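Local coordinates for protein putative enoyl-CoA hydratase (Streptomyces avermitilis, PDB 3GKB) that is a putative enoyl-CoA hydratase of the crotonase family, and so probably adds water across the double bond of a CoA-linked enoyl substrate, at residues 64-69 with 111-116; 121-126 with 140-145. All coordinates share one frame; numbering follows the deposited sequence.

Interaction 1 (64-69 with 111-116) and interaction 2 (121-126 with 140-145) follow one another along the chain, the first closing before the second opens, and their centres lie about 10 Å apart. They touch directly: Phe66 packs on Val125, Leu67 on Phe124 and Leu113 on Leu140, so helix 120-127 is wedged between the loop at 64-69 and the chain leaving strand 139-141. Strand 108-113 belongs to the larger sheet, while strands 116-118 and 139-141 lie side by side in the small one. The loop after strand 55-60, helix 120-127 and the chain after strand 139-141 thus meet; in crotonases the first two help form the oxyanion hole and the last two carry the catalytic glutamates, probably as here.

Interaction 1 (64-69 with 111-116); sequences EFFLAH and VKLAGK
Phe66 crosses Leu113 at about a right angle, with methyl CD1 of Leu113 pushed up to CB of Phe66 at 3.4 Å and close to CG as well. CG of Phe66 stands anti to its backbone N (chi1 177°), and the ring beyond it reaches Val111. There Phe66 CZ lies 3.7 Å from Val111 CG1, so Phe66 touches both Leu113 and Val111. Lys116 behaves differently: its aliphatic chain runs obliquely past the Phe65 ring, Lys116 CB to Phe65 CD1 and Lys116 CD to Phe65 CE1 both at 3.9 Å, before turning at its last torsion. There NZ makes a long salt bridge of 3.8 Å to Glu64 OE2, a carboxylate oxygen that also pairs with Arg268. A water accepts from NZ and donates to Glu64 O, tying the ammonium to the backbone. The main chains join in a short parallel bridge. Lys116 N gives a nearly straight bond to Glu64 O (2.9 Å, 167° at the hydrogen), and Phe66 N donates to Lys116 O at 2.8 Å from above the carbonyl plane. Behind this, Val111 packs on Val125 of helix 120-127; Phe65 and Ala68, one before and one after the corner at Phe66, touch Glu267 of helix 264-268. Strand 55-60 flanks strand 108-113, with Phe58 against Val111 and Ser60 against Phe66.

Interaction 2 (121-126 with 140-145); sequences GAEFVA and LGQIEA
Leu140 opens the contact by reaching tip to tip toward Val125, and its CD2 also rests on Ala122 CB at 3.7 Å. That methyl therefore sits against one face of helix 120-127, while Ile189 touches the same leucine. At Gly141 the backbone takes over, its carbonyl O lying 3.6 Å from Ala122 CB. Gln142 then bends at its second torsion (chi2 -65°), which sets CD 4.0 Å from Ala122 CB, and the amide beyond lies beside the helix: OE1 approaches Ala122 CB and accepts from a water (2.7 Å) that also makes a weak bond to Ala122 O. Its NE2 donates in the amide plane to the syn side of Glu144 OE1 (2.9 Å). An alanine in place of Gln142 would probably leave Glu144 OE1 without this donor and let its carboxylate turn more freely. Past Ile143, Glu144 points its carboxylate tip to tip at Glu123, the two OE2 atoms 4.0 Å apart and the planes 73° from each other. One water donates to both, to Glu144 OE2 at 2.6 Å and to Glu123 OE2 at 2.9 Å. Glu123 OE1 is held by the backbone N-H groups of Gly153 and Gly155. At the segment's end Ala145 packs on Val216 of the second subunit. Paired glutamates sharing a water, one on a helix and one beyond a strand, are consistent with the active site of crotonase-fold enoyl-CoA hydratases.

Interaction 1 (64-69 with 111-116)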
loop_
_atom_site.group_PDB
_atom_site.type_symbol
_atom_site.label_atom_id
_atom_site.label_comp_id
_atom_site.label_asym_id
_atom_site.label_seq_id
_atom_site.Cartn_x
_atom_site.Cartn_y
_atom_site.Cartn_z
ATOM N N GLU B 64 8.804 -17.671 22.842
ATOM C CA GLU B 64 8.282 -18.104 21.539
ATOM C C GLU B 64 7.068 -17.303 21.049
ATOM O O GLU B 64 6.863 -17.159 19.818
ATOM C CB GLU B 64 7.913 -19.583 21.610
ATOM C CG GLU B 64 7.440 -20.099 20.274
ATOM C CD GLU B 64 7.516 -21.611 20.131
ATOM O OE1 GLU B 64 7.850 -22.294 21.128
ATOM O OE2 GLU B 64 7.234 -22.072 18.992
ATOM N N PHE B 65 6.266 -16.808 21.996
ATOM C CA PHE B 65 4.988 -16.108 21.691
ATOM C C PHE B 65 4.977 -14.669 22.194
ATOM O O PHE B 65 5.348 -14.390 23.326
ATOM C CB PHE B 65 3.814 -16.879 22.291
ATOM C CG PHE B 65 3.793 -18.296 21.850
ATOM C CD1 PHE B 65 3.389 -18.619 20.553
ATOM C CD2 PHE B 65 4.282 -19.284 22.662
ATOM C CE1 PHE B 65 3.441 -19.919 20.114
ATOM C CE2 PHE B 65 4.358 -20.582 22.217
ATOM C CZ PHE B 65 3.944 -20.900 20.954
ATOM N N PHE B 66 4.565 -13.750 21.324
ATOM C CA PHE B 66 4.286 -12.375 21.733
ATOM C C PHE B 66 2.945 -12.376 22.454
ATOM O O PHE B 66 2.879 -12.105 23.665
ATOM C CB PHE B 66 4.282 -11.453 20.510
ATOM C CG PHE B 66 3.939 -10.039 20.820
ATOM C CD1 PHE B 66 4.909 -9.154 21.290
ATOM C CD2 PHE B 66 2.637 -9.581 20.683
ATOM C CE1 PHE B 66 4.574 -7.857 21.581
ATOM C CE2 PHE B 66 2.306 -8.269 20.994
ATOM C CZ PHE B 66 3.273 -7.418 21.445
ATOM N N LEU B 67 1.890 -12.746 21.712
ATOM C CA LEU B 67 0.546 -12.999 22.247
ATOM C C LEU B 67 -0.063 -14.101 21.395
ATOM O O LEU B 67 -0.172 -13.949 20.211
ATOM C CB LEU B 67 -0.345 -11.775 22.196
ATOM C CG LEU B 67 -0.056 -10.647 23.195
ATOM C CD1 LEU B 67 -0.919 -9.389 22.828
ATOM C CD2 LEU B 67 -0.261 -11.102 24.671
ATOM N N ALA B 68 -0.390 -15.220 22.011
ATOM C CA ALA B 68 -0.777 -16.419 21.269
ATOM C C ALA B 68 -2.024 -16.195 20.426
ATOM O O ALA B 68 -2.047 -16.539 19.255
ATOM C CB ALA B 68 -1.000 -17.558 22.221
ATOM N N HIS B 69 -3.042 -15.624 21.072
ATOM C CA HIS B 69 -4.410 -15.411 20.581
ATOM C C HIS B 69 -5.292 -15.234 21.819
ATOM O O HIS B 69 -4.808 -15.341 22.939
ATOM C CB HIS B 69 -4.928 -16.559 19.675
ATOM C CG HIS B 69 -4.827 -17.916 20.294
ATOM N ND1 HIS B 69 -5.669 -18.338 21.303
ATOM C CD2 HIS B 69 -3.949 -18.928 20.083
ATOM C CE1 HIS B 69 -5.333 -19.565 21.665
ATOM N NE2 HIS B 69 -4.277 -19.938 20.959
ATOM N N VAL B 111 5.486 -1.685 18.917
ATOM C CA VAL B 111 5.535 -3.128 19.250
ATOM C C VAL B 111 6.877 -3.690 18.787
ATOM O O VAL B 111 7.310 -3.445 17.655
ATOM C CB VAL B 111 4.379 -3.929 18.587
ATOM C CG1 VAL B 111 4.649 -5.459 18.644
ATOM C CG2 VAL B 111 2.999 -3.581 19.245
ATOM N N LYS B 112 7.544 -4.392 19.691
ATOM C CA LYS B 112 8.737 -5.171 19.391
ATOM C C LYS B 112 8.344 -6.649 19.328
ATOM O O LYS B 112 8.089 -7.270 20.382
ATOM C CB LYS B 112 9.784 -4.965 20.474
ATOM C CG LYS B 112 11.039 -5.790 20.252
ATOM C CD LYS B 112 12.169 -5.355 21.188
ATOM C CE LYS B 112 11.907 -5.733 22.615
ATOM N NZ LYS B 112 13.081 -5.442 23.520
ATOM N N LEU B 113 8.320 -7.198 18.115
ATOM C CA LEU B 113 7.828 -8.548 17.857
ATOM C C LEU B 113 8.984 -9.488 17.542
ATOM O O LEU B 113 9.560 -9.442 16.453
ATOM C CB LEU B 113 6.820 -8.545 16.697
ATOM C CG LEU B 113 6.221 -9.917 16.326
ATOM C CD1 LEU B 113 5.329 -10.420 17.499
ATOM C CD2 LEU B 113 5.444 -9.881 15.029
ATOM N N ALA B 114 9.272 -10.372 18.490
ATOM C CA ALA B 114 10.329 -11.349 18.329
ATOM C C ALA B 114 9.792 -12.733 18.009
ATOM O O ALA B 114 10.453 -13.470 17.265
ATOM C CB ALA B 114 11.229 -11.384 19.572
ATOM N N GLY B 115 8.595 -13.056 18.482
ATOM C CA GLY B 115 8.019 -14.372 18.311
ATOM C C GLY B 115 6.699 -14.353 17.548
ATOM O O GLY B 115 6.475 -13.496 16.670
ATOM N N LYS B 116 5.846 -15.318 17.879
ATOM C CA LYS B 116 4.583 -15.517 17.183
ATOM C C LYS B 116 3.421 -14.775 17.840
ATOM O O LYS B 116 3.253 -14.805 19.074
ATOM C CB LYS B 116 4.237 -17.011 17.097
ATOM C CG LYS B 116 5.207 -17.823 16.264
ATOM C CD LYS B 116 5.088 -19.285 16.610
ATOM C CE LYS B 116 5.935 -20.178 15.726
ATOM N NZ LYS B 116 7.372 -19.916 15.926
HETATM O O HOH W 1 8.435 -18.200 17.784
#

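Interaction 2 (121-126 with 140-145)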
loop_
_atom_site.group_PDB
_atom_site.type_symbol
_atom_site.label_atom_id
_atom_site.label_comp_id
_atom_site.label_asym_id
_atom_site.label_seq_id
_atom_site.Cartn_x
_atom_site.Cartn_y
_atom_site.Cartn_z
ATOM N N GLY B 121 -3.730 -11.508 19.081
ATOM C CA GLY B 121 -2.340 -11.049 19.216
ATOM C C GLY B 121 -1.870 -10.334 17.965
ATOM O O GLY B 121 -1.132 -9.332 18.039
ATOM N N ALA B 122 -2.274 -10.825 16.794
ATOM C CA ALA B 122 -1.856 -10.186 15.529
ATOM C C ALA B 122 -2.569 -8.850 15.353
ATOM O O ALA B 122 -2.016 -7.892 14.785
ATOM C CB ALA B 122 -2.133 -11.096 14.331
ATOM N N GLU B 123 -3.804 -8.781 15.839
ATOM C CA GLU B 123 -4.575 -7.536 15.870
ATOM C C GLU B 123 -3.878 -6.474 16.717
ATOM O O GLU B 123 -3.797 -5.316 16.307
ATOM C CB GLU B 123 -6.028 -7.795 16.342
ATOM C CG GLU B 123 -6.810 -8.697 15.353
ATOM C CD GLU B 123 -8.212 -9.191 15.825
ATOM O OE1 GLU B 123 -9.161 -9.118 15.026
ATOM O OE2 GLU B 123 -8.354 -9.674 16.968
ATOM N N PHE B 124 -3.372 -6.897 17.883
ATOM C CA PHE B 124 -2.638 -6.051 18.842
ATOM C C PHE B 124 -1.409 -5.471 18.159
ATOM O O PHE B 124 -1.200 -4.235 18.136
ATOM C CB PHE B 124 -2.274 -6.939 20.055
ATOM C CG PHE B 124 -1.689 -6.220 21.222
ATOM C CD1 PHE B 124 -2.341 -6.263 22.451
ATOM C CD2 PHE B 124 -0.462 -5.580 21.151
ATOM C CE1 PHE B 124 -1.831 -5.644 23.549
ATOM C CE2 PHE B 124 0.061 -4.943 22.302
ATOM C CZ PHE B 124 -0.633 -4.986 23.476
ATOM N N VAL B 125 -0.648 -6.347 17.485
ATOM C CA VAL B 125 0.545 -5.908 16.752
ATOM C C VAL B 125 0.193 -4.848 15.712
ATOM O O VAL B 125 0.889 -3.824 15.629
ATOM C CB VAL B 125 1.302 -7.093 16.096
ATOM C CG1 VAL B 125 2.456 -6.585 15.161
ATOM C CG2 VAL B 125 1.836 -8.066 17.181
ATOM N N ALA B 126 -0.867 -5.076 14.925
ATOM C CA ALA B 126 -1.199 -4.181 13.791
ATOM C C ALA B 126 -1.785 -2.844 14.250
ATOM O O ALA B 126 -1.747 -1.868 13.520
ATOM C CB ALA B 126 -2.176 -4.871 12.843
ATOM N N LEU B 140 3.295 -13.734 12.174
ATOM C CA LEU B 140 1.988 -13.137 12.325
ATOM C C LEU B 140 0.978 -13.938 11.541
ATOM O O LEU B 140 1.209 -14.242 10.355
ATOM C CB LEU B 140 1.975 -11.717 11.776
ATOM C CG LEU B 140 2.490 -10.631 12.679
ATOM C CD1 LEU B 140 2.747 -9.389 11.850
ATOM C CD2 LEU B 140 1.459 -10.371 13.814
ATOM N N GLY B 141 -0.113 -14.302 12.190
ATOM C CA GLY B 141 -1.174 -15.010 11.497
ATOM C C GLY B 141 -2.548 -14.714 12.052
ATOM O O GLY B 141 -2.715 -14.503 13.266
ATOM N N GLN B 142 -3.547 -14.730 11.177
ATOM C CA GLN B 142 -4.942 -14.618 11.628
ATOM C C GLN B 142 -5.497 -16.044 11.640
ATOM O O GLN B 142 -5.894 -16.567 10.620
ATOM C CB GLN B 142 -5.779 -13.690 10.734
ATOM C CG GLN B 142 -5.329 -12.207 10.721
ATOM C CD GLN B 142 -5.467 -11.436 12.065
ATOM O OE1 GLN B 142 -4.902 -10.332 12.192
ATOM N NE2 GLN B 142 -6.219 -11.994 13.061
ATOM N N ILE B 143 -5.481 -16.675 12.807
ATOM C CA ILE B 143 -5.866 -18.081 12.951
ATOM C C ILE B 143 -7.382 -18.322 12.911
ATOM O O ILE B 143 -7.831 -19.476 12.807
ATOM C CB ILE B 143 -5.295 -18.626 14.287
ATOM C CG1 ILE B 143 -5.322 -20.159 14.349
ATOM C CG2 ILE B 143 -6.081 -18.070 15.478
ATOM C CD1 ILE B 143 -4.273 -20.844 13.512
ATOM N N GLU B 144 -8.148 -17.235 13.025
ATOM C CA GLU B 144 -9.589 -17.280 13.229
ATOM C C GLU B 144 -10.349 -18.190 12.274
ATOM O O GLU B 144 -11.158 -19.009 12.728
ATOM C CB GLU B 144 -10.165 -15.866 13.185
ATOM C CG GLU B 144 -9.800 -15.043 14.439
ATOM C CD GLU B 144 -8.539 -14.162 14.270
ATOM O OE1 GLU B 144 -7.627 -14.520 13.497
ATOM O OE2 GLU B 144 -8.460 -13.112 14.950
ATOM N N ALA B 145 -10.076 -18.071 10.976
ATOM C CA ALA B 145 -10.771 -18.860 9.965
ATOM C C ALA B 145 -10.692 -20.356 10.245
ATOM O O ALA B 145 -11.643 -21.092 9.973
ATOM C CB ALA B 145 -10.243 -18.529 8.528
HETATM O O HOH W 2 -3.873 -7.836 12.302
HETATM O O HOH W 3 -10.123 -11.863 16.491
#